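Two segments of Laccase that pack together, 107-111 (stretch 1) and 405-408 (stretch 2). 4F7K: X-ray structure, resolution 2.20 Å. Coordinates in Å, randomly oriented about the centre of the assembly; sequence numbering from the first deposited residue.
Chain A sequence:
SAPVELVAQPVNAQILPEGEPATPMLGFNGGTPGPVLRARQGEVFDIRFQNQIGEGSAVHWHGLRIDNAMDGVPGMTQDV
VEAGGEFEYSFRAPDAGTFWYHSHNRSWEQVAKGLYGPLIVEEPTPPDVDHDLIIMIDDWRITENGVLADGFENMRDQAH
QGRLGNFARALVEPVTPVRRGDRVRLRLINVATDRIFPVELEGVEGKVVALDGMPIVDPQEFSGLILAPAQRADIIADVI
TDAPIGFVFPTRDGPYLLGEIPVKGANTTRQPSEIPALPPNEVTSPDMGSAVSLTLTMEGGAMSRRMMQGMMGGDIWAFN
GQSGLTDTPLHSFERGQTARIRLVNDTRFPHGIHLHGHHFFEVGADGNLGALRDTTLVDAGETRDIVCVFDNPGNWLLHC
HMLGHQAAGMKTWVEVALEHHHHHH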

# COMPACT_ATOMS: atom_id res chain seq x y z
N SER A 107 2.19 11.95 0.97
CA SER A 107 2.94 11.77 2.22
C SER A 107 3.26 13.06 2.89
O SER A 107 3.60 13.08 4.07
CB SER A 107 4.24 11.02 1.98
OG SER A 107 3.94 9.67 1.73
N TRP A 108 3.14 14.16 2.15
CA TRP A 108 3.47 15.45 2.74
C TRP A 108 2.43 16.55 2.51
O TRP A 108 2.64 17.69 2.91
CB TRP A 108 4.87 15.91 2.29
CG TRP A 108 4.97 16.39 0.87
CD1 TRP A 108 4.72 17.65 0.42
CD2 TRP A 108 5.36 15.62 -0.28
NE1 TRP A 108 4.91 17.72 -0.95
CE2 TRP A 108 5.31 16.49 -1.40
CE3 TRP A 108 5.73 14.28 -0.47
CZ2 TRP A 108 5.64 16.07 -2.68
CZ3 TRP A 108 6.08 13.86 -1.76
CH2 TRP A 108 6.02 14.75 -2.85
N GLU A 109 1.31 16.22 1.88
CA GLU A 109 0.25 17.20 1.73
C GLU A 109 -1.03 16.68 2.35
O GLU A 109 -1.66 15.76 1.81
CB GLU A 109 -0.02 17.52 0.24
CG GLU A 109 1.13 18.24 -0.47
CD GLU A 109 1.34 19.72 -0.08
OE1 GLU A 109 0.55 20.31 0.71
OE2 GLU A 109 2.33 20.30 -0.60
N GLN A 110 -1.44 17.34 3.43
CA GLN A 110 -2.64 17.00 4.17
C GLN A 110 -3.90 17.04 3.28
O GLN A 110 -4.72 16.18 3.44
CB GLN A 110 -2.80 17.91 5.42
CG GLN A 110 -4.09 17.66 6.30
CD GLN A 110 -4.19 16.23 6.87
OE1 GLN A 110 -3.50 15.87 7.83
NE2 GLN A 110 -5.08 15.42 6.28
N VAL A 111 -4.02 18.00 2.37
CA VAL A 111 -5.19 18.04 1.45
C VAL A 111 -5.36 16.78 0.62
O VAL A 111 -6.48 16.43 0.25
CB VAL A 111 -5.17 19.20 0.39
CG1 VAL A 111 -5.84 20.43 0.91
CG2 VAL A 111 -3.74 19.47 -0.20
N HIS A 405 5.95 13.67 10.38
CA HIS A 405 6.62 14.89 9.99
C HIS A 405 6.26 15.30 8.58
O HIS A 405 6.09 14.47 7.68
CB HIS A 405 8.14 14.77 10.22
CG HIS A 405 8.51 14.72 11.68
ND1 HIS A 405 8.27 13.62 12.48
CD2 HIS A 405 9.05 15.66 12.49
CE1 HIS A 405 8.67 13.88 13.71
NE2 HIS A 405 9.15 15.10 13.74
N GLN A 406 6.14 16.60 8.40
CA GLN A 406 5.81 17.18 7.13
C GLN A 406 7.05 17.24 6.26
O GLN A 406 7.92 18.07 6.46
CB GLN A 406 5.25 18.58 7.33
CG GLN A 406 3.76 18.61 7.40
CD GLN A 406 3.14 18.39 6.05
OE1 GLN A 406 3.84 18.08 5.10
NE2 GLN A 406 1.83 18.56 5.96
N ALA A 407 7.12 16.33 5.31
CA ALA A 407 8.22 16.24 4.38
C ALA A 407 7.86 17.01 3.13
O ALA A 407 6.87 17.73 3.11
CB ALA A 407 8.43 14.80 3.95
N ALA A 408 8.70 16.90 2.11
CA ALA A 408 8.48 17.60 0.86
C ALA A 408 9.18 16.86 -0.27
O ALA A 408 9.43 15.66 -0.16
CB ALA A 408 8.96 19.02 0.95

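The contact between these two stretches is small, burying 239 Å² with both sides summed, and it joins parts of the chain nearly three hundred residues apart. Most of it is organised around one residue, Trp108.

Stretch 1 enters with Ser107, whose side chain sits to the side of the contact: its CB points sideways, and Ser107 CB is still 6.0 Å from Ala407 CB, the closest its side chain comes to stretch 2. A small polar residue suits such a margin, since it asks for no apolar partner.

Trp108 follows, and here the chains draw together, its CA lying 5.1 Å from the CA of Ala407. The CA-to-CB bond points toward stretch 2, and chi1 in the p well with chi2 near 86° sets the indole beside the backbone of Ala408. The CA of Ala408 stands 3.7 Å from the centroid of the five-membered ring formed by Trp108 CG, CD1, NE1, CE2 and CD2, only 9° off the ring normal, so its C-H group can meet the pi cloud from over the face. This CH-pi contact asks little of the side chain on the other side. Alanine suits the position because its backbone can come close to the ring while its methyl adds a modest apolar touch, Ala408 CB lying 4.5 Å from Trp108 CD1. The flat ring offers its face to Ala408, while Ala407 CB packs against the methylene, 4.1 Å from Trp108 CB. In all, 95 Å² of Trp108 is covered by stretch 2.

The backbone of Trp108 also takes part. The end of the Gln406 side chain comes nearer to stretch 1 than its sideways CB would suggest, and its terminal amide lies next to Trp108 O. The amide is probably turned over in the model, so the exact pairing of its atoms remains open; a glutamine nevertheless suits the place, being long enough to reach a carbonyl and carrying an amide group able to donate to it.

Beyond this point the contact thins out. Glu109 directs its CB away, and none of its surface is covered by stretch 2, which fits a charged side chain. Gln110 begins a 3-10 segment; its CB points sideways, and only 12 Å² of this exposed polar residue is covered. Val111, also in the 3-10 segment, is out of reach, so this contact makes no demand on its side chain.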